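Type I polyketide synthase PikAII (Streptomyces venezuelae, PDB 3QP9) carries a C2-type ketoreductase domain that probably epimerises the alpha-substituent of a beta-ketoacyl intermediate, rather than reducing its keto group, during modular polyketide synthesis. Local coordinates at residues T137-L142 / A149-V154; S245-A250 / A345-P350; S402-W407 / G413-G418; S494-G499 / T507-L512. All coordinates share one frame; numbering follows the deposited sequence.

Contact 1. Residues T137-L142 / A149-V154; sequences TLVQAL and APLWCV
Leu-138 is the first residue of 137-142 to meet Leu-151, the one side chain of 149-154 on which all three helix contacts converge. Its CG lies opposite the backbone N (chi1 176°), and CD2 comes within 3.9 Å of Leu-151 CD1, the two side chains meeting at a slant. One residue on, Val-139 contributes a single branch: CG2 sits 4.0 Å from Leu-151 CD2, approaching almost at a right angle. Leu-142, one turn after Leu-138, completes the set and makes the tightest touch, with its CD1 3.6 Å from Leu-151 CD2 and 4.0 Å from Leu-151 CD1. Both methyls of Leu-151 are thus engaged, one between Leu-138 and Leu-142, the other between Val-139 and Leu-142. The interface is purely apolar and buried. Behind it, Leu-142 also packs on Leu-96 of helix 89-102, while Leu-151 reaches Val-110 and Trp-190 of the flanking strands. Helix and strand run nearly antiparallel, at 168°, the axes of these two short segments approaching to 10.8 Å. This is the return half of the beta-alpha-beta unit formed by strand 109-112, helix 130-144 and strand 151-156, as expected of a Rossmann-like layer.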
loop_
_atom_site.group_PDB
_atom_site.type_symbol
_atom_site.label_atom_id
_atom_site.label_comp_id
_atom_site.label_asym_id
_atom_site.label_seq_id
_atom_site.Cartn_x
_atom_site.Cartn_y
_atom_site.Cartn_z
ATOM N N THR A 137 -7.567 13.935 6.935
ATOM C CA THR A 137 -8.051 15.188 7.541
ATOM C C THR A 137 -7.997 15.125 9.047
ATOM O O THR A 137 -7.683 16.127 9.749
ATOM C CB THR A 137 -9.455 15.471 6.987
ATOM O OG1 THR A 137 -9.290 15.671 5.584
ATOM C CG2 THR A 137 -10.068 16.775 7.602
ATOM N N LEU A 138 -8.272 13.949 9.567
ATOM C CA LEU A 138 -8.265 13.724 11.005
ATOM C C LEU A 138 -6.867 13.815 11.605
ATOM O O LEU A 138 -6.722 14.382 12.668
ATOM C CB LEU A 138 -8.963 12.416 11.373
ATOM C CG LEU A 138 -8.921 12.028 12.853
ATOM C CD1 LEU A 138 -9.807 12.974 13.666
ATOM C CD2 LEU A 138 -9.341 10.627 13.054
ATOM N N VAL A 139 -5.848 13.325 10.895
ATOM C CA VAL A 139 -4.453 13.338 11.360
ATOM C C VAL A 139 -4.007 14.814 11.495
ATOM O O VAL A 139 -3.174 15.176 12.361
ATOM C CB VAL A 139 -3.551 12.704 10.322
ATOM C CG1 VAL A 139 -2.084 12.998 10.622
ATOM C CG2 VAL A 139 -3.788 11.199 10.240
ATOM N N GLN A 140 -4.517 15.620 10.585
ATOM C CA GLN A 140 -4.110 17.023 10.520
ATOM C C GLN A 140 -4.823 17.803 11.617
ATOM O O GLN A 140 -4.195 18.574 12.337
ATOM C CB GLN A 140 -4.534 17.606 9.176
ATOM C CG GLN A 140 -3.578 17.350 8.053
ATOM C CD GLN A 140 -4.142 17.650 6.687
ATOM O OE1 GLN A 140 -5.362 17.870 6.477
ATOM N NE2 GLN A 140 -3.241 17.692 5.739
ATOM N N ALA A 141 -6.132 17.566 11.725
ATOM C CA ALA A 141 -7.051 18.281 12.604
ATOM C C ALA A 141 -6.810 17.980 14.093
ATOM O O ALA A 141 -6.964 18.863 14.940
ATOM C CB ALA A 141 -8.452 18.004 12.225
ATOM N N LEU A 142 -6.450 16.725 14.420
ATOM C CA LEU A 142 -5.948 16.408 15.783
ATOM C C LEU A 142 -4.830 17.368 16.275
ATOM O O LEU A 142 -4.849 17.848 17.410
ATOM C CB LEU A 142 -5.446 14.948 15.825
ATOM C CG LEU A 142 -6.621 13.938 15.810
ATOM C CD1 LEU A 142 -6.086 12.515 15.526
ATOM C CD2 LEU A 142 -7.458 13.969 17.101
ATOM N N ALA A 149 -3.177 12.837 22.674
ATOM C CA ALA A 149 -3.447 11.393 22.820
ATOM C C ALA A 149 -3.152 10.548 21.544
ATOM O O ALA A 149 -3.386 11.033 20.429
ATOM C CB ALA A 149 -4.948 11.200 23.223
ATOM N N PRO A 150 -2.744 9.271 21.708
ATOM C CA PRO A 150 -2.450 8.476 20.499
ATOM C C PRO A 150 -3.679 8.163 19.632
ATOM O O PRO A 150 -4.741 7.751 20.153
ATOM C CB PRO A 150 -1.881 7.173 21.074
ATOM C CG PRO A 150 -2.575 7.012 22.393
ATOM C CD PRO A 150 -2.818 8.420 22.920
ATOM N N LEU A 151 -3.504 8.332 18.331
ATOM C CA LEU A 151 -4.527 8.020 17.347
ATOM C C LEU A 151 -4.441 6.543 16.903
ATOM O O LEU A 151 -3.399 6.122 16.358
ATOM C CB LEU A 151 -4.248 8.782 16.062
ATOM C CG LEU A 151 -5.228 8.599 14.852
ATOM C CD1 LEU A 151 -6.787 8.622 15.242
ATOM C CD2 LEU A 151 -4.970 9.572 13.693
ATOM N N TRP A 152 -5.525 5.822 17.007
ATOM C CA TRP A 152 -5.524 4.453 16.412
ATOM C C TRP A 152 -6.529 4.384 15.233
ATOM O O TRP A 152 -7.694 4.808 15.392
ATOM C CB TRP A 152 -5.880 3.460 17.478
ATOM C CG TRP A 152 -4.803 3.209 18.488
ATOM C CD1 TRP A 152 -4.539 3.961 19.632
ATOM C CD2 TRP A 152 -3.838 2.159 18.465
ATOM N NE1 TRP A 152 -3.500 3.384 20.332
ATOM C CE2 TRP A 152 -3.064 2.271 19.643
ATOM C CE3 TRP A 152 -3.622 1.062 17.610
ATOM C CZ2 TRP A 152 -1.991 1.383 19.933
ATOM C CZ3 TRP A 152 -2.610 0.171 17.888
ATOM C CH2 TRP A 152 -1.832 0.297 19.077
ATOM N N CYS A 153 -6.120 3.834 14.072
ATOM C CA CYS A 153 -7.043 3.752 12.907
ATOM C C CYS A 153 -7.426 2.324 12.688
ATOM O O CYS A 153 -6.579 1.484 12.564
ATOM C CB CYS A 153 -6.391 4.330 11.620
ATOM S SG CYS A 153 -6.095 6.119 11.750
ATOM N N VAL A 154 -8.713 2.042 12.699
ATOM C CA VAL A 154 -9.193 0.679 12.581
ATOM C C VAL A 154 -9.746 0.435 11.199
ATOM O O VAL A 154 -10.512 1.269 10.677
ATOM C CB VAL A 154 -10.199 0.384 13.687
ATOM C CG1 VAL A 154 -10.816 -1.019 13.540
ATOM C CG2 VAL A 154 -9.483 0.476 15.101
#

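Contact 2. Residues S245-A250 / A345-P350; sequences SPWWQA and AVLHLP
Trp-247 and Trp-248 make an apolar, largely buried contact with Ala-345 and Leu-347, packing the loop that leads into strand 253-256 against strand 343-348. Ala-345 is the centre of it. Its CB lies at the edge of the Trp-247 ring, near the ring plane and 4.2 Å from CE3, and is also 3.9 Å from the carbonyl O of Trp-247. Trp-248 adds its CB at 4.2 Å from the same Ala-345 CB, whereas its indole turns off toward Leu-271 of helix 262-274. Strand 343-348 belongs to the parallel sheet of the Rossmann fold in the ketoreductase domain, where Ala-345 bonds through its backbone to Leu-255 and Val-346 to Val-396 and Val-398 on the other neighbour. A further apolar touch is between the far end of the Trp-247 indole and Leu-347: CZ3 stands 4.0 Å from CD2, and the two side chains cross at about a right angle. With chi1 at 55°, CG of Trp-247 falls between the backbone N and carbonyl carbon, which brings the six-membered ring to Ala-345 and Leu-347. Trp-248 CD1 sits 3.4 Å above the centre of the Trp-247 ring, covering one of its faces. The polar edge is tied down separately, NE1 of Trp-247 donating to OD2 of Asp-476 on helix 468-481.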
loop_
_atom_site.group_PDB
_atom_site.type_symbol
_atom_site.label_atom_id
_atom_site.label_comp_id
_atom_site.label_asym_id
_atom_site.label_seq_id
_atom_site.Cartn_x
_atom_site.Cartn_y
_atom_site.Cartn_z
ATOM N N SER A 245 8.324 -21.656 -13.051
ATOM C CA SER A 245 7.529 -21.903 -14.234
ATOM C C SER A 245 7.342 -20.639 -15.081
ATOM O O SER A 245 7.509 -19.494 -14.565
ATOM C CB SER A 245 6.212 -22.600 -13.942
ATOM O OG SER A 245 5.550 -22.061 -12.830
ATOM N N PRO A 246 7.064 -20.845 -16.387
ATOM C CA PRO A 246 6.892 -19.709 -17.287
ATOM C C PRO A 246 5.729 -18.842 -16.861
ATOM O O PRO A 246 4.682 -19.358 -16.424
ATOM C CB PRO A 246 6.629 -20.392 -18.664
ATOM C CG PRO A 246 7.384 -21.691 -18.551
ATOM C CD PRO A 246 7.068 -22.133 -17.123
ATOM N N TRP A 247 5.920 -17.528 -16.972
ATOM C CA TRP A 247 4.922 -16.608 -16.615
ATOM C C TRP A 247 4.422 -15.783 -17.838
ATOM O O TRP A 247 3.626 -14.919 -17.649
ATOM C CB TRP A 247 5.385 -15.654 -15.470
ATOM C CG TRP A 247 6.679 -14.860 -15.670
ATOM C CD1 TRP A 247 7.933 -15.296 -15.384
ATOM C CD2 TRP A 247 6.825 -13.532 -16.173
ATOM N NE1 TRP A 247 8.859 -14.351 -15.698
ATOM C CE2 TRP A 247 8.212 -13.235 -16.161
ATOM C CE3 TRP A 247 5.927 -12.590 -16.699
ATOM C CZ2 TRP A 247 8.745 -12.008 -16.621
ATOM C CZ3 TRP A 247 6.433 -11.362 -17.108
ATOM C CH2 TRP A 247 7.836 -11.088 -17.092
ATOM N N TRP A 248 4.955 -16.049 -19.043
ATOM C CA TRP A 248 4.496 -15.433 -20.294
ATOM C C TRP A 248 4.648 -16.533 -21.365
ATOM O O TRP A 248 5.389 -17.560 -21.148
ATOM C CB TRP A 248 5.167 -14.109 -20.666
ATOM C CG TRP A 248 6.662 -14.149 -20.704
ATOM C CD1 TRP A 248 7.503 -13.706 -19.714
ATOM C CD2 TRP A 248 7.504 -14.710 -21.741
ATOM N NE1 TRP A 248 8.813 -13.932 -20.085
ATOM C CE2 TRP A 248 8.845 -14.564 -21.304
ATOM C CE3 TRP A 248 7.257 -15.315 -23.019
ATOM C CZ2 TRP A 248 9.934 -15.009 -22.074
ATOM C CZ3 TRP A 248 8.346 -15.753 -23.788
ATOM C CH2 TRP A 248 9.656 -15.626 -23.315
ATOM N N GLN A 249 3.833 -16.418 -22.431
ATOM C CA GLN A 249 3.967 -17.388 -23.539
ATOM C C GLN A 249 4.575 -16.675 -24.775
ATOM O O GLN A 249 4.233 -15.590 -25.023
ATOM C CB GLN A 249 2.631 -18.075 -23.894
ATOM C CG GLN A 249 1.743 -18.595 -22.754
ATOM C CD GLN A 249 0.273 -18.878 -23.272
ATOM O OE1 GLN A 249 -0.596 -19.322 -22.544
ATOM N NE2 GLN A 249 0.033 -18.585 -24.538
ATOM N N ALA A 250 5.540 -17.259 -25.470
ATOM C CA ALA A 250 6.171 -16.624 -26.674
ATOM C C ALA A 250 5.135 -16.207 -27.763
ATOM O O ALA A 250 5.324 -15.150 -28.451
ATOM C CB ALA A 250 7.175 -17.585 -27.318
ATOM N N ALA A 345 0.564 -11.529 -20.439
ATOM C CA ALA A 345 1.029 -10.912 -19.227
ATOM C C ALA A 345 0.981 -9.416 -19.350
ATOM O O ALA A 345 1.132 -8.867 -20.438
ATOM C CB ALA A 345 2.478 -11.401 -18.823
ATOM N N VAL A 346 0.800 -8.753 -18.224
ATOM C CA VAL A 346 0.816 -7.298 -18.175
ATOM C C VAL A 346 1.879 -6.802 -17.150
ATOM O O VAL A 346 1.884 -7.309 -15.987
ATOM C CB VAL A 346 -0.614 -6.758 -17.769
ATOM C CG1 VAL A 346 -0.572 -5.241 -17.591
ATOM C CG2 VAL A 346 -1.563 -7.039 -18.789
ATOM N N LEU A 347 2.783 -5.884 -17.561
ATOM C CA LEU A 347 3.723 -5.265 -16.694
ATOM C C LEU A 347 3.261 -3.847 -16.528
ATOM O O LEU A 347 3.358 -3.056 -17.448
ATOM C CB LEU A 347 5.228 -5.272 -17.134
ATOM C CG LEU A 347 5.730 -6.695 -17.387
ATOM C CD1 LEU A 347 7.288 -6.661 -17.641
ATOM C CD2 LEU A 347 5.470 -7.570 -16.175
ATOM N N HIS A 348 2.688 -3.570 -15.365
ATOM C CA HIS A 348 2.123 -2.248 -15.126
ATOM C C HIS A 348 3.021 -1.314 -14.336
ATOM O O HIS A 348 3.236 -1.565 -13.166
ATOM C CB HIS A 348 0.695 -2.301 -14.531
ATOM C CG HIS A 348 0.065 -0.933 -14.432
ATOM N ND1 HIS A 348 -0.577 -0.481 -13.295
ATOM C CD2 HIS A 348 0.003 0.082 -15.328
ATOM C CE1 HIS A 348 -1.025 0.751 -13.501
ATOM N NE2 HIS A 348 -0.673 1.125 -14.727
ATOM N N LEU A 349 3.505 -0.231 -14.963
ATOM C CA LEU A 349 4.487 0.671 -14.347
ATOM C C LEU A 349 3.865 2.052 -14.285
ATOM O O LEU A 349 4.023 2.832 -15.222
ATOM C CB LEU A 349 5.836 0.714 -15.103
ATOM C CG LEU A 349 6.640 -0.592 -15.066
ATOM C CD1 LEU A 349 6.105 -1.609 -16.117
ATOM C CD2 LEU A 349 8.190 -0.272 -15.319
ATOM N N PRO A 350 3.086 2.324 -13.220
ATOM C CA PRO A 350 2.440 3.622 -13.121
ATOM C C PRO A 350 3.422 4.735 -12.925
ATOM O O PRO A 350 4.528 4.507 -12.425
ATOM C CB PRO A 350 1.515 3.484 -11.906
ATOM C CG PRO A 350 2.084 2.374 -11.093
ATOM C CD PRO A 350 2.596 1.404 -12.162
#

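Contact 3. Residues S402-W407 / G413-G418; sequences SVAAIW and GAYAAG
Ser-402 and Tyr-415 bring two hydroxyls close together within an otherwise alanine-lined contact: OG of Ser-402 lies 3.3 Å from OH of Tyr-415. The serine also leans on the phenol carbon, with its OG 3.4 Å from CZ of Tyr-415, approaching the ring obliquely. Tyr-415 reaches this place because its CG stands opposite the backbone N (chi1 -176°), which carries the ring past Ala-404 to the strand end at Ser-402. On the way the CB of Ala-404 comes 3.7 Å from CD2 of the tyrosine. The next residue of the helix, Ala-416, packs against the bend after the strand, its CB 3.2 Å from the carbonyl O of Ala-404 and 4.2 Å from the Ala-404 CB. Such small side chains let the backbones come very close, Ala-405 CA and Ala-416 CA being only 4.3 Å apart. Ser-402 OG accepts a nearly straight bond from Ala-404 N, at 2.9 Å and 169°, an ST turn that fixes the orientation of the hydroxyl oxygen as the strand gives way to the bend. Lys-373 of helix 363-386 touches Tyr-415 from outside the contact. A serine at the end of a central Rossmann strand and a tyrosine thirteen residues later match the catalytic pair of short-chain dehydrogenases, while a lysine on the preceding helix matches the polyketide ketoreductases, where its place is changed. In reducing relatives the two hydroxyls hold and protonate the carbonyl; in this C2-type domain they probably contact the substrate keto group and may help its enolisation during epimerisation.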
loop_
_atom_site.group_PDB
_atom_site.type_symbol
_atom_site.label_atom_id
_atom_site.label_comp_id
_atom_site.label_asym_id
_atom_site.label_seq_id
_atom_site.Cartn_x
_atom_site.Cartn_y
_atom_site.Cartn_z
ATOM N N SER A 402 6.083 -0.147 -4.355
ATOM C CA SER A 402 7.241 0.588 -3.812
ATOM C C SER A 402 7.421 0.236 -2.350
ATOM O O SER A 402 6.444 0.042 -1.647
ATOM C CB SER A 402 6.978 2.085 -3.943
ATOM O OG SER A 402 7.771 2.813 -3.038
ATOM N N VAL A 403 8.664 0.210 -1.901
ATOM C CA VAL A 403 8.953 0.084 -0.495
ATOM C C VAL A 403 8.228 1.187 0.379
ATOM O O VAL A 403 8.167 1.022 1.596
ATOM C CB VAL A 403 10.488 0.062 -0.187
ATOM C CG1 VAL A 403 11.209 -1.167 -0.846
ATOM C CG2 VAL A 403 11.214 1.396 -0.638
ATOM N N ALA A 404 7.675 2.247 -0.237
ATOM C CA ALA A 404 6.934 3.326 0.531
ATOM C C ALA A 404 5.656 2.685 1.095
ATOM O O ALA A 404 5.237 2.993 2.210
ATOM C CB ALA A 404 6.577 4.515 -0.367
ATOM N N ALA A 405 5.154 1.676 0.402
ATOM C CA ALA A 405 3.985 0.995 0.865
ATOM C C ALA A 405 4.276 -0.138 1.860
ATOM O O ALA A 405 3.336 -0.713 2.463
ATOM C CB ALA A 405 3.215 0.424 -0.380
ATOM N N ILE A 406 5.536 -0.526 1.961
ATOM C CA ILE A 406 5.943 -1.671 2.796
ATOM C C ILE A 406 6.335 -1.182 4.199
ATOM O O ILE A 406 5.710 -1.552 5.188
ATOM C CB ILE A 406 7.116 -2.370 2.186
ATOM C CG1 ILE A 406 6.687 -2.983 0.808
ATOM C CG2 ILE A 406 7.624 -3.526 3.152
ATOM C CD1 ILE A 406 5.476 -3.967 0.839
ATOM N N TRP A 407 7.280 -0.254 4.255
ATOM C CA TRP A 407 7.721 0.255 5.515
ATOM C C TRP A 407 7.416 1.751 5.654
ATOM O O TRP A 407 7.264 2.236 6.772
ATOM C CB TRP A 407 9.218 -0.078 5.739
ATOM C CG TRP A 407 10.220 0.365 4.674
ATOM C CD1 TRP A 407 10.553 1.656 4.318
ATOM C CD2 TRP A 407 11.076 -0.490 3.909
ATOM N NE1 TRP A 407 11.531 1.643 3.359
ATOM C CE2 TRP A 407 11.870 0.342 3.087
ATOM C CE3 TRP A 407 11.220 -1.909 3.813
ATOM C CZ2 TRP A 407 12.845 -0.172 2.222
ATOM C CZ3 TRP A 407 12.168 -2.426 2.919
ATOM C CH2 TRP A 407 12.965 -1.543 2.132
ATOM N N GLY A 413 3.703 9.959 2.158
ATOM C CA GLY A 413 2.369 9.572 2.637
ATOM C C GLY A 413 1.405 9.145 1.510
ATOM O O GLY A 413 0.786 8.107 1.537
ATOM N N ALA A 414 1.212 10.062 0.581
ATOM C CA ALA A 414 0.371 9.852 -0.582
ATOM C C ALA A 414 0.874 8.709 -1.447
ATOM O O ALA A 414 0.097 7.931 -1.966
ATOM C CB ALA A 414 0.382 11.182 -1.429
ATOM N N TYR A 415 2.182 8.687 -1.697
ATOM C CA TYR A 415 2.820 7.614 -2.529
ATOM C C TYR A 415 2.556 6.243 -1.904
ATOM O O TYR A 415 2.137 5.330 -2.584
ATOM C CB TYR A 415 4.306 7.964 -2.618
ATOM C CG TYR A 415 5.162 7.099 -3.461
ATOM C CD1 TYR A 415 4.654 6.371 -4.548
ATOM C CD2 TYR A 415 6.521 7.006 -3.166
ATOM C CE1 TYR A 415 5.529 5.552 -5.331
ATOM C CE2 TYR A 415 7.364 6.222 -3.905
ATOM C CZ TYR A 415 6.887 5.510 -4.988
ATOM O OH TYR A 415 7.840 4.761 -5.685
ATOM N N ALA A 416 2.673 6.134 -0.569
ATOM C CA ALA A 416 2.365 4.913 0.169
ATOM C C ALA A 416 0.887 4.485 0.153
ATOM O O ALA A 416 0.564 3.301 -0.045
ATOM C CB ALA A 416 2.865 5.052 1.625
ATOM N N ALA A 417 -0.029 5.434 0.350
ATOM C CA ALA A 417 -1.442 5.139 0.150
ATOM C C ALA A 417 -1.729 4.455 -1.202
ATOM O O ALA A 417 -2.385 3.407 -1.245
ATOM C CB ALA A 417 -2.319 6.476 0.316
ATOM N N GLY A 418 -1.267 5.067 -2.315
ATOM C CA GLY A 418 -1.661 4.580 -3.652
ATOM C C GLY A 418 -1.034 3.207 -3.939
ATOM O O GLY A 418 -1.642 2.333 -4.491
#

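Contact 4. Residues S494-G499 / T507-L512; sequences SSFAPG and TLLADL
Leu-509 carries its CG opposite the carbonyl carbon (chi1 -54°) and its CD1 fully extended from CA (chi2 -178°), so that this one methyl reaches across to Phe-496 and Ala-497. Phe-496, with its CG opposite the backbone N (chi1 -171°), leans out from the helix and offers its rim: CD1 of Leu-509 lies near the ring plane, 4.3 Å from CE2. Ala-497 supplies the closer touch, its CB 3.9 Å from Leu-509 CD1. The same methyl also approaches the helix backbone, 4.0 Å from CA of Ala-497. One leucine tip therefore fits against two successive helix residues, and the small alanine allows it to come right up to the main chain. The contact is modest, apolar and buried. Leu-509 belongs to two overlapping type I turns, Thr-507 to Ala-510 and Leu-509 to Leu-512. Ala-510 N closes the first with a 3.0 Å bond to Thr-507 O, while the second closes only weakly. Trp-493 and Phe-500, a turn to each side along helix 493-501, also touch Leu-509, and Phe-496 meets the ring of Trp-407 edge-to-face. The turns run on into helix 513-516, for which Leu-512 is the N-cap residue; Leu-508 bonds through its backbone to Leu-233 of strand 227-235, and Leu-512 rests on Tyr-30 of strand 29-36.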
loop_
_atom_site.group_PDB
_atom_site.type_symbol
_atom_site.label_atom_id
_atom_site.label_comp_id
_atom_site.label_asym_id
_atom_site.label_seq_id
_atom_site.Cartn_x
_atom_site.Cartn_y
_atom_site.Cartn_z
ATOM N N SER A 494 22.352 -2.300 8.616
ATOM C CA SER A 494 23.127 -1.659 9.660
ATOM C C SER A 494 22.971 -0.091 9.586
ATOM O O SER A 494 23.098 0.590 10.619
ATOM C CB SER A 494 24.581 -2.183 9.626
ATOM O OG SER A 494 25.318 -1.681 8.501
ATOM N N SER A 495 22.645 0.463 8.400
ATOM C CA SER A 495 22.357 1.906 8.260
ATOM C C SER A 495 20.884 2.157 8.285
ATOM O O SER A 495 20.423 3.101 8.899
ATOM C CB SER A 495 22.929 2.491 6.980
ATOM O OG SER A 495 24.341 2.338 7.053
ATOM N N PHE A 496 20.126 1.259 7.657
ATOM C CA PHE A 496 18.704 1.480 7.566
ATOM C C PHE A 496 17.935 1.397 8.879
ATOM O O PHE A 496 17.091 2.232 9.131
ATOM C CB PHE A 496 18.077 0.559 6.503
ATOM C CG PHE A 496 16.602 0.893 6.205
ATOM C CD1 PHE A 496 16.247 1.649 5.094
ATOM C CD2 PHE A 496 15.584 0.425 7.080
ATOM C CE1 PHE A 496 14.872 1.958 4.880
ATOM C CE2 PHE A 496 14.232 0.711 6.911
ATOM C CZ PHE A 496 13.843 1.457 5.779
ATOM N N ALA A 497 18.125 0.317 9.639
ATOM C CA ALA A 497 17.342 0.081 10.847
ATOM C C ALA A 497 17.562 1.186 11.898
ATOM O O ALA A 497 16.589 1.657 12.450
ATOM C CB ALA A 497 17.622 -1.336 11.432
ATOM N N PRO A 498 18.809 1.648 12.130
ATOM C CA PRO A 498 18.885 2.839 13.063
ATOM C C PRO A 498 18.199 4.092 12.465
ATOM O O PRO A 498 17.466 4.790 13.207
ATOM C CB PRO A 498 20.401 3.032 13.351
ATOM C CG PRO A 498 21.028 1.603 13.041
ATOM C CD PRO A 498 20.125 1.084 11.842
ATOM N N GLY A 499 18.406 4.353 11.161
ATOM C CA GLY A 499 17.807 5.552 10.518
ATOM C C GLY A 499 16.262 5.491 10.552
ATOM O O GLY A 499 15.595 6.505 10.769
ATOM N N THR A 507 8.512 -2.286 15.655
ATOM C CA THR A 507 8.870 -3.713 15.740
ATOM C C THR A 507 8.804 -4.381 14.377
ATOM O O THR A 507 8.979 -5.633 14.228
ATOM C CB THR A 507 7.874 -4.468 16.608
ATOM O OG1 THR A 507 6.539 -4.193 16.124
ATOM C CG2 THR A 507 7.970 -4.111 18.126
ATOM N N LEU A 508 8.576 -3.611 13.323
ATOM C CA LEU A 508 8.498 -4.158 11.969
ATOM C C LEU A 508 9.747 -4.958 11.550
ATOM O O LEU A 508 9.673 -5.948 10.808
ATOM C CB LEU A 508 8.250 -2.996 10.950
ATOM C CG LEU A 508 7.947 -3.523 9.554
ATOM C CD1 LEU A 508 6.588 -4.406 9.338
ATOM C CD2 LEU A 508 8.146 -2.500 8.450
ATOM N N LEU A 509 10.912 -4.540 12.017
ATOM C CA LEU A 509 12.156 -5.220 11.627
ATOM C C LEU A 509 12.673 -6.166 12.749
ATOM O O LEU A 509 13.815 -6.569 12.704
ATOM C CB LEU A 509 13.231 -4.087 11.416
ATOM C CG LEU A 509 12.815 -2.998 10.468
ATOM C CD1 LEU A 509 13.927 -1.943 10.256
ATOM C CD2 LEU A 509 12.415 -3.714 9.079
ATOM N N ALA A 510 11.841 -6.538 13.718
ATOM C CA ALA A 510 12.270 -7.314 14.896
ATOM C C ALA A 510 12.726 -8.693 14.516
ATOM O O ALA A 510 13.515 -9.290 15.227
ATOM C CB ALA A 510 11.109 -7.390 15.945
ATOM N N ASP A 511 12.207 -9.187 13.402
ATOM C CA ASP A 511 12.433 -10.581 13.040
ATOM C C ASP A 511 13.339 -10.681 11.756
ATOM O O ASP A 511 13.338 -11.634 10.985
ATOM C CB ASP A 511 11.073 -11.321 12.930
ATOM C CG ASP A 511 10.277 -11.413 14.314
ATOM O OD1 ASP A 511 10.735 -11.051 15.427
ATOM O OD2 ASP A 511 9.127 -11.855 14.232
ATOM N N LEU A 512 14.099 -9.639 11.502
ATOM C CA LEU A 512 15.013 -9.645 10.408
ATOM C C LEU A 512 16.439 -9.465 10.959
ATOM O O LEU A 512 16.830 -8.356 11.324
ATOM C CB LEU A 512 14.637 -8.491 9.453
ATOM C CG LEU A 512 15.404 -8.279 8.151
ATOM C CD1 LEU A 512 15.283 -9.586 7.470
ATOM C CD2 LEU A 512 14.670 -7.198 7.304
#

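How the contacts relate
All four contacts are buried, but only the centre of contact 3 lies near that of the chain, about 5 Å away; the others' centres sit about 19 to 21 Å out. Contacts 1 and 2, their centres about 40 Å apart, fall on opposite sides of the chain's centre, each packing apolar side chains on a strand, from a helix in contact 1 and from a loop in contact 2. Contact 4 joins a helix to turns near the C-terminal end and touches contact 3, partly through Trp-407 CB and Leu-508 CD2, 3.8 Å apart. Aliphatic packing dominates contact 1 and indole packing contact 2, whereas contact 3 alone brings side-chain hydroxyls together, as befits a probable active site.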